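Local coordinates for protein DNA-(apurinic or apyrimidinic site) endonuclease 2 (Xenopus laevis, PDB 6WCD) that cleaves DNA as a metal-dependent 3'-5' exonuclease and a weak apurinic/apyrimidinic endonuclease in the repair of oxidative and alkylation damage, at residues G207-P218 / S236-P248. Residues are numbered along the deposited sequence; the frame is centred on the assembly and turned at random.
Sequences GRQWLNQFLGDP and SGLFYDSFRYFHP. With BU1 (1,4-butanediol), chain G.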
ATOM      1  N   GLY A 207      12.153   2.978 -13.697  1.00 23.81           N
ATOM      2  CA  GLY A 207      11.378   2.434 -12.600  1.00 23.40           C
ATOM      3  C   GLY A 207      11.703   0.976 -12.382  1.00 25.42           C
ATOM      4  O   GLY A 207      11.761   0.491 -11.247  1.00 23.47           O
ATOM      5  N   ARG A 208      11.936   0.255 -13.483  1.00 25.54           N
ATOM      6  CA  ARG A 208      12.283  -1.150 -13.368  1.00 22.33           C
ATOM      7  C   ARG A 208      13.693  -1.313 -12.858  1.00 24.80           C
ATOM      8  O   ARG A 208      13.961  -2.222 -12.054  1.00 24.04           O
ATOM      9  CB  ARG A 208      12.089  -1.818 -14.729  1.00 25.08           C
ATOM     10  CG  ARG A 208      12.247  -3.266 -14.717  1.00 24.56           C
ATOM     11  CD  ARG A 208      11.780  -3.814 -16.058  1.00 37.43           C
ATOM     12  NE  ARG A 208      10.331  -3.659 -16.177  1.00 29.53           N
ATOM     13  CZ  ARG A 208       9.672  -3.091 -17.174  1.00 36.90           C
ATOM     14  NH1 ARG A 208      10.294  -2.565 -18.234  1.00 33.80           N
ATOM     15  NH2 ARG A 208       8.364  -3.051 -17.112  1.00 31.90           N
ATOM     16  N   GLN A 209      14.595  -0.414 -13.227  1.00 22.95           N
ATOM     17  CA  GLN A 209      15.921  -0.431 -12.618  1.00 25.57           C
ATOM     18  C   GLN A 209      15.797  -0.239 -11.115  1.00 22.16           C
ATOM     19  O   GLN A 209      16.532  -0.864 -10.326  1.00 23.75           O
ATOM     20  CB  GLN A 209      16.820   0.652 -13.224  1.00 26.92           C
ATOM     21  CG  GLN A 209      17.196   0.380 -14.667  1.00 37.57           C
ATOM     22  CD  GLN A 209      17.979   1.540 -15.281  1.00 67.93           C
ATOM     23  OE1 GLN A 209      18.047   2.630 -14.710  1.00 72.19           O
ATOM     24  NE2 GLN A 209      18.570   1.305 -16.445  1.00 68.76           N
ATOM     25  N   TRP A 210      14.928   0.681 -10.697  1.00 22.46           N
ATOM     26  CA  TRP A 210      14.733   0.903  -9.264  1.00 21.33           C
ATOM     27  C   TRP A 210      14.260  -0.364  -8.581  1.00 18.61           C
ATOM     28  O   TRP A 210      14.814  -0.781  -7.548  1.00 21.61           O
ATOM     29  CB  TRP A 210      13.741   2.063  -9.036  1.00 22.44           C
ATOM     30  CG  TRP A 210      13.433   2.166  -7.582  1.00 19.74           C
ATOM     31  CD1 TRP A 210      14.252   2.677  -6.634  1.00 22.06           C
ATOM     32  CD2 TRP A 210      12.310   1.649  -6.934  1.00 17.48           C
ATOM     33  NE1 TRP A 210      13.672   2.546  -5.403  1.00 21.54           N
ATOM     34  CE2 TRP A 210      12.481   1.883  -5.542  1.00 18.21           C
ATOM     35  CE3 TRP A 210      11.138   1.016  -7.352  1.00 19.58           C
ATOM     36  CZ2 TRP A 210      11.519   1.519  -4.613  1.00 18.52           C
ATOM     37  CZ3 TRP A 210      10.200   0.659  -6.427  1.00 20.77           C
ATOM     38  CH2 TRP A 210      10.402   0.902  -5.061  1.00 19.18           C
ATOM     39  N   LEU A 211      13.244  -1.009  -9.147  1.00 20.04           N
ATOM     40  CA  LEU A 211      12.710  -2.227  -8.555  1.00 23.39           C
ATOM     41  C   LEU A 211      13.761  -3.322  -8.504  1.00 26.07           C
ATOM     42  O   LEU A 211      13.842  -4.067  -7.504  1.00 26.31           O
ATOM     43  CB  LEU A 211      11.526  -2.725  -9.375  1.00 32.94           C
ATOM     44  CG  LEU A 211      10.116  -2.692  -8.840  1.00 38.26           C
ATOM     45  CD1 LEU A 211       9.263  -3.608  -9.684  1.00 33.40           C
ATOM     46  CD2 LEU A 211      10.018  -3.038  -7.368  1.00 23.10           C
ATOM     47  N   ASN A 212      14.550  -3.485  -9.589  1.00 21.17           N
ATOM     48  CA  ASN A 212      15.554  -4.520  -9.641  1.00 22.39           C
ATOM     49  C   ASN A 212      16.523  -4.416  -8.477  1.00 26.39           C
ATOM     50  O   ASN A 212      16.985  -5.442  -7.967  1.00 31.50           O
ATOM     51  CB  ASN A 212      16.341  -4.463 -10.948  1.00 25.82           C
ATOM     52  CG  ASN A 212      15.556  -4.927 -12.177  1.00 36.27           C
ATOM     53  OD1 ASN A 212      14.633  -5.709 -12.083  1.00 36.34           O
ATOM     54  ND2 ASN A 212      15.988  -4.464 -13.366  1.00 44.64           N
ATOM     55  N   GLN A 213      16.929  -3.197  -8.094  1.00 22.34           N
ATOM     56  CA  GLN A 213      17.863  -3.076  -6.981  1.00 23.64           C
ATOM     57  C   GLN A 213      17.172  -3.040  -5.633  1.00 24.62           C
ATOM     58  O   GLN A 213      17.820  -3.349  -4.617  1.00 27.63           O
ATOM     59  CB  GLN A 213      18.777  -1.848  -7.152  1.00 23.92           C
ATOM     60  CG  GLN A 213      18.066  -0.537  -7.271  1.00 25.51           C
ATOM     61  CD  GLN A 213      17.711   0.063  -5.924  1.00 24.74           C
ATOM     62  OE1 GLN A 213      18.519   0.080  -4.984  1.00 29.08           O
ATOM     63  NE2 GLN A 213      16.520   0.577  -5.836  1.00 22.81           N
ATOM     64  N   PHE A 214      15.878  -2.725  -5.590  1.00 19.99           N
ATOM     65  CA  PHE A 214      15.160  -2.688  -4.327  1.00 20.93           C
ATOM     66  C   PHE A 214      14.809  -4.101  -3.862  1.00 20.57           C
ATOM     67  O   PHE A 214      14.821  -4.399  -2.643  1.00 21.18           O
ATOM     68  CB  PHE A 214      13.881  -1.839  -4.495  1.00 20.66           C
ATOM     69  CG  PHE A 214      13.134  -1.623  -3.237  1.00 19.53           C
ATOM     70  CD1 PHE A 214      13.714  -0.955  -2.168  1.00 17.41           C
ATOM     71  CD2 PHE A 214      11.850  -2.057  -3.124  1.00 21.44           C
ATOM     72  CE1 PHE A 214      13.047  -0.758  -1.002  1.00 19.66           C
ATOM     73  CE2 PHE A 214      11.153  -1.849  -1.940  1.00 26.63           C
ATOM     74  CZ  PHE A 214      11.762  -1.191  -0.903  1.00 20.27           C
ATOM     75  N   LEU A 215      14.549  -4.989  -4.813  1.00 22.01           N
ATOM     76  CA  LEU A 215      14.135  -6.359  -4.517  1.00 20.27           C
ATOM     77  C   LEU A 215      15.326  -7.292  -4.549  1.00 24.49           C
ATOM     78  O   LEU A 215      16.225  -7.147  -5.375  1.00 25.74           O
ATOM     79  CB  LEU A 215      13.086  -6.846  -5.515  1.00 19.29           C
ATOM     80  CG  LEU A 215      11.792  -6.053  -5.553  1.00 22.05           C
ATOM     81  CD1 LEU A 215      10.874  -6.608  -6.607  1.00 29.12           C
ATOM     82  CD2 LEU A 215      11.104  -6.091  -4.222  1.00 22.01           C
ATOM     83  N   GLY A 216      15.308  -8.262  -3.653  1.00 21.70           N
ATOM     84  CA  GLY A 216      16.240  -9.345  -3.705  1.00 22.97           C
ATOM     85  C   GLY A 216      15.674 -10.539  -4.430  1.00 29.47           C
ATOM     86  O   GLY A 216      14.489 -10.653  -4.698  1.00 27.76           O
ATOM     87  N   ASP A 217      16.546 -11.459  -4.776  1.00 28.55           N
ATOM     88  CA  ASP A 217      16.116 -12.686  -5.410  1.00 30.03           C
ATOM     89  C   ASP A 217      16.222 -13.831  -4.417  1.00 38.15           C
ATOM     90  O   ASP A 217      17.326 -14.117  -3.921  1.00 48.39           O
ATOM     91  CB  ASP A 217      16.974 -12.966  -6.645  1.00 56.13           C
ATOM     92  CG  ASP A 217      16.264 -13.844  -7.646  1.00 74.71           C
ATOM     93  OD1 ASP A 217      15.811 -14.947  -7.256  1.00 74.26           O
ATOM     94  OD2 ASP A 217      16.138 -13.419  -8.816  1.00 83.06           O
ATOM     95  N   PRO A 218      15.123 -14.514  -4.093  1.00 35.04           N
ATOM     96  CA  PRO A 218      15.276 -15.749  -3.306  1.00 40.22           C
ATOM     97  C   PRO A 218      16.034 -16.844  -4.074  1.00 48.18           C
ATOM     98  O   PRO A 218      16.187 -17.930  -3.513  1.00 61.58           O
ATOM     99  CB  PRO A 218      13.835 -16.180  -3.009  1.00 36.58           C
ATOM    100  CG  PRO A 218      12.973 -15.490  -4.026  1.00 45.54           C
ATOM    101  CD  PRO A 218      13.712 -14.222  -4.439  1.00 44.71           C
ATOM    102  N   SER A 236      20.266  -8.396  -4.377  1.00 74.82           N
ATOM    103  CA  SER A 236      21.024  -7.573  -3.450  1.00 70.57           C
ATOM    104  C   SER A 236      20.075  -6.841  -2.499  1.00 50.53           C
ATOM    105  O   SER A 236      20.417  -6.471  -1.412  1.00 44.11           O
ATOM    106  CB  SER A 236      21.857  -6.564  -4.229  1.00 69.13           C
ATOM    107  OG  SER A 236      22.253  -5.471  -3.427  1.00 67.76           O
ATOM    108  N   GLY A 237      18.832  -6.544  -2.942  1.00 39.38           N
ATOM    109  CA  GLY A 237      17.789  -5.864  -2.213  1.00 27.30           C
ATOM    110  C   GLY A 237      17.385  -6.602  -0.947  1.00 26.17           C
ATOM    111  O   GLY A 237      17.568  -7.808  -0.784  1.00 26.41           O
ATOM    112  N   LEU A 238      16.761  -5.844  -0.067  1.00 21.95           N
ATOM    113  CA  LEU A 238      16.390  -6.291   1.259  1.00 20.30           C
ATOM    114  C   LEU A 238      14.955  -6.795   1.321  1.00 22.35           C
ATOM    115  O   LEU A 238      14.548  -7.338   2.366  1.00 21.42           O
ATOM    116  CB  LEU A 238      16.552  -5.151   2.248  1.00 20.60           C
ATOM    117  CG  LEU A 238      17.994  -4.618   2.323  1.00 26.01           C
ATOM    118  CD1 LEU A 238      18.002  -3.358   3.164  1.00 25.16           C
ATOM    119  CD2 LEU A 238      18.907  -5.671   2.900  1.00 33.46           C
ATOM    120  N   PHE A 239      14.192  -6.635   0.257  1.00 18.32           N
ATOM    121  CA  PHE A 239      12.767  -6.978   0.192  1.00 17.17           C
ATOM    122  C   PHE A 239      12.522  -8.050  -0.845  1.00 19.03           C
ATOM    123  O   PHE A 239      13.182  -8.098  -1.879  1.00 20.61           O
ATOM    124  CB  PHE A 239      11.957  -5.713  -0.111  1.00 16.59           C
ATOM    125  CG  PHE A 239      11.887  -4.767   1.047  1.00 16.39           C
ATOM    126  CD1 PHE A 239      12.887  -3.821   1.282  1.00 21.89           C
ATOM    127  CD2 PHE A 239      10.891  -4.883   1.960  1.00 17.12           C
ATOM    128  CE1 PHE A 239      12.818  -2.995   2.454  1.00 20.28           C
ATOM    129  CE2 PHE A 239      10.814  -4.065   3.079  1.00 18.50           C
ATOM    130  CZ  PHE A 239      11.810  -3.152   3.340  1.00 19.45           C
ATOM    131  N   TYR A 240      11.567  -8.944  -0.577  1.00 17.78           N
ATOM    132  CA  TYR A 240      11.133  -9.925  -1.544  1.00 18.29           C
ATOM    133  C   TYR A 240       9.713  -9.584  -2.027  1.00 16.71           C
ATOM    134  O   TYR A 240       8.849  -9.194  -1.237  1.00 16.48           O
ATOM    135  CB  TYR A 240      11.071 -11.332  -0.948  1.00 17.96           C
ATOM    136  CG  TYR A 240      12.357 -12.049  -0.700  1.00 19.99           C
ATOM    137  CD1 TYR A 240      13.532 -11.662  -1.317  1.00 23.56           C
ATOM    138  CD2 TYR A 240      12.373 -13.179   0.117  1.00 22.59           C
ATOM    139  CE1 TYR A 240      14.699 -12.343  -1.101  1.00 26.87           C
ATOM    140  CE2 TYR A 240      13.537 -13.880   0.330  1.00 26.95           C
ATOM    141  CZ  TYR A 240      14.700 -13.460  -0.280  1.00 27.62           C
ATOM    142  OH  TYR A 240      15.872 -14.145  -0.068  1.00 30.28           O
ATOM    143  N   ASP A 241       9.490  -9.834  -3.307  1.00 16.92           N
ATOM    144  CA  ASP A 241       8.165  -9.873  -3.940  1.00 16.64           C
ATOM    145  C   ASP A 241       7.469 -11.161  -3.510  1.00 17.96           C
ATOM    146  O   ASP A 241       7.805 -12.253  -3.989  1.00 17.42           O
ATOM    147  CB  ASP A 241       8.382  -9.815  -5.443  1.00 16.07           C
ATOM    148  CG  ASP A 241       7.106  -9.800  -6.267  1.00 20.53           C
ATOM    149  OD1 ASP A 241       6.000 -10.064  -5.761  1.00 19.08           O
ATOM    150  OD2 ASP A 241       7.231  -9.555  -7.491  1.00 19.03           O
ATOM    151  N   SER A 242       6.550 -11.063  -2.566  1.00 14.44           N
ATOM    152  CA  SER A 242       6.072 -12.291  -1.928  1.00 13.46           C
ATOM    153  C   SER A 242       5.321 -13.167  -2.908  1.00 15.08           C
ATOM    154  O   SER A 242       5.359 -14.387  -2.801  1.00 15.14           O
ATOM    155  CB  SER A 242       5.201 -11.950  -0.708  1.00 13.94           C
ATOM    156  OG  SER A 242       3.963 -11.281  -1.020  1.00 13.81           O
ATOM    157  N   PHE A 243       4.550 -12.575  -3.819  1.00 13.84           N
ATOM    158  CA  PHE A 243       3.861 -13.401  -4.790  1.00 15.90           C
ATOM    159  C   PHE A 243       4.838 -14.316  -5.510  1.00 18.11           C
ATOM    160  O   PHE A 243       4.564 -15.500  -5.703  1.00 16.74           O
ATOM    161  CB  PHE A 243       3.108 -12.559  -5.813  1.00 13.71           C
ATOM    162  CG  PHE A 243       2.396 -13.367  -6.881  1.00 13.74           C
ATOM    163  CD1 PHE A 243       1.308 -14.166  -6.585  1.00 16.04           C
ATOM    164  CD2 PHE A 243       2.815 -13.329  -8.189  1.00 15.50           C
ATOM    165  CE1 PHE A 243       0.721 -14.965  -7.545  1.00 16.89           C
ATOM    166  CE2 PHE A 243       2.234 -14.077  -9.148  1.00 18.70           C
ATOM    167  CZ  PHE A 243       1.179 -14.899  -8.850  1.00 16.62           C
ATOM    168  N   ARG A 244       6.001 -13.785  -5.929  1.00 16.39           N
ATOM    169  CA  ARG A 244       6.932 -14.604  -6.685  1.00 16.27           C
ATOM    170  C   ARG A 244       7.762 -15.524  -5.813  1.00 20.26           C
ATOM    171  O   ARG A 244       8.314 -16.509  -6.309  1.00 20.88           O
ATOM    172  CB  ARG A 244       7.852 -13.690  -7.516  1.00 18.68           C
ATOM    173  CG  ARG A 244       7.135 -13.062  -8.656  1.00 17.19           C
ATOM    174  CD  ARG A 244       6.592 -14.062  -9.670  1.00 22.48           C
ATOM    175  NE  ARG A 244       5.884 -13.353 -10.738  1.00 22.24           N
ATOM    176  CZ  ARG A 244       5.046 -13.931 -11.594  1.00 19.30           C
ATOM    177  NH1 ARG A 244       4.712 -15.200 -11.476  1.00 20.32           N
ATOM    178  NH2 ARG A 244       4.470 -13.190 -12.522  1.00 20.46           N
ATOM    179  N   TYR A 245       7.850 -15.260  -4.513  1.00 19.65           N
ATOM    180  CA  TYR A 245       8.468 -16.211  -3.617  1.00 19.54           C
ATOM    181  C   TYR A 245       7.694 -17.524  -3.653  1.00 19.72           C
ATOM    182  O   TYR A 245       8.276 -18.600  -3.608  1.00 21.94           O
ATOM    183  CB  TYR A 245       8.491 -15.617  -2.201  1.00 19.75           C
ATOM    184  CG  TYR A 245       9.237 -16.449  -1.177  1.00 19.32           C
ATOM    185  CD1 TYR A 245       8.561 -17.322  -0.339  1.00 20.87           C
ATOM    186  CD2 TYR A 245      10.607 -16.324  -1.019  1.00 25.91           C
ATOM    187  CE1 TYR A 245       9.234 -18.079   0.612  1.00 22.37           C
ATOM    188  CE2 TYR A 245      11.268 -17.066  -0.074  1.00 25.54           C
ATOM    189  CZ  TYR A 245      10.595 -17.946   0.720  1.00 24.78           C
ATOM    190  OH  TYR A 245      11.271 -18.692   1.658  1.00 30.20           O
ATOM    191  N   PHE A 246       6.355 -17.430  -3.746  1.00 18.60           N
ATOM    192  CA  PHE A 246       5.536 -18.641  -3.709  1.00 18.32           C
ATOM    193  C   PHE A 246       5.113 -19.127  -5.087  1.00 18.29           C
ATOM    194  O   PHE A 246       4.807 -20.308  -5.231  1.00 21.12           O
ATOM    195  CB  PHE A 246       4.308 -18.379  -2.822  1.00 18.18           C
ATOM    196  CG  PHE A 246       4.646 -18.196  -1.365  1.00 17.07           C
ATOM    197  CD1 PHE A 246       4.964 -19.289  -0.587  1.00 20.58           C
ATOM    198  CD2 PHE A 246       4.683 -16.948  -0.809  1.00 15.92           C
ATOM    199  CE1 PHE A 246       5.278 -19.129   0.748  1.00 18.37           C
ATOM    200  CE2 PHE A 246       5.005 -16.803   0.501  1.00 17.64           C
ATOM    201  CZ  PHE A 246       5.302 -17.879   1.266  1.00 16.80           C
ATOM    202  N   HIS A 247       5.088 -18.243  -6.090  1.00 18.11           N
ATOM    203  CA  HIS A 247       4.595 -18.574  -7.432  1.00 18.84           C
ATOM    204  C   HIS A 247       5.559 -18.044  -8.488  1.00 20.09           C
ATOM    205  O   HIS A 247       5.215 -17.157  -9.284  1.00 18.58           O
ATOM    206  CB  HIS A 247       3.199 -17.986  -7.604  1.00 17.62           C
ATOM    207  CG  HIS A 247       2.285 -18.452  -6.533  1.00 17.38           C
ATOM    208  ND1 HIS A 247       1.847 -19.757  -6.472  1.00 21.87           N
ATOM    209  CD2 HIS A 247       1.821 -17.828  -5.427  1.00 17.93           C
ATOM    210  CE1 HIS A 247       1.118 -19.914  -5.372  1.00 23.79           C
ATOM    211  NE2 HIS A 247       1.079 -18.761  -4.725  1.00 20.12           N
ATOM    212  N   PRO A 248       6.784 -18.527  -8.487  1.00 21.75           N
ATOM    213  CA  PRO A 248       7.830 -17.866  -9.301  1.00 23.22           C
ATOM    214  C   PRO A 248       7.613 -17.972 -10.794  1.00 23.47           C
ATOM    215  O   PRO A 248       8.182 -17.141 -11.528  1.00 29.43           O
ATOM    216  CB  PRO A 248       9.121 -18.603  -8.897  1.00 24.15           C
ATOM    217  CG  PRO A 248       8.668 -19.869  -8.282  1.00 22.86           C
ATOM    218  CD  PRO A 248       7.357 -19.553  -7.595  1.00 20.52           C
TER
HETATM  219  C1  BU1 G 406       6.817   2.274 -15.291  1.00 65.37           C
HETATM  220  C2  BU1 G 406       8.206   2.609 -14.727  1.00 64.72           C
HETATM  221  C3  BU1 G 406       8.393   4.110 -14.467  1.00 64.77           C
HETATM  222  C4  BU1 G 406       9.594   4.673 -15.237  1.00 60.73           C
HETATM  223  O5  BU1 G 406       6.897   1.118 -16.095  1.00 67.53           O
HETATM  224  O6  BU1 G 406       9.265   5.960 -15.700  1.00 66.57           O
HETATM  225  O   HOH W   1      16.203  -3.095  -0.620  1.00 27.58           O
HETATM  226  O   HOH W   2      11.762 -10.713  -4.924  1.00 23.64           O
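L215 and F239 are joined by a single beta bridge, CA to CA 4.9 Å, made where the chain leaves helix 206-214 and meets the short strand 239-241. One direct hydrogen bond spans it: the N-H of G216 is donated to F239 O (N to O 2.8 Å, N-H...O angle 168°). The same oxygen also receives a CA-H...O contact from L215. On either side of this bond a water replaces further direct pairing. Water 1 donates to F214 O and accepts from L238 N; water 2 donates to G216 O and accepts from D241 N (2.9 Å). G216 and G237 come to 4.1 Å between CA atoms, and with no side chain on either the backbones meet directly, G237 CA also making a CA-H...O contact to F214 O.

In the DNase I-like fold of this catalytic domain, strand 239-241 pairs antiparallel with strand 269-278, so the bridge ties the end of helix 206-214 to the margin of a central sheet. L215 rests on L276 of that strand, and its CD2 lies 3.7 Å from F239 O. D241, at the N-cap position of helix 242-246, forms a salt bridge with R271.

F214 and F239 bring their rings nearly parallel, planes 18° apart, but slid so far that they barely overlap; the closest atoms are F214 CZ and F239 CD1 at 3.6 Å. W210 CZ2 lies over one face of the F214 ring, near its rim. P218 meets two rings. Its CD makes a CH-pi contact over one face of Y240, 4.2 Å from the ring centroid. The Y245 side chain leaves its helix with CG turned opposite the backbone N (chi1 -174°), which carries the ring to P218, and CD2 meets P218 CB at 3.8 Å.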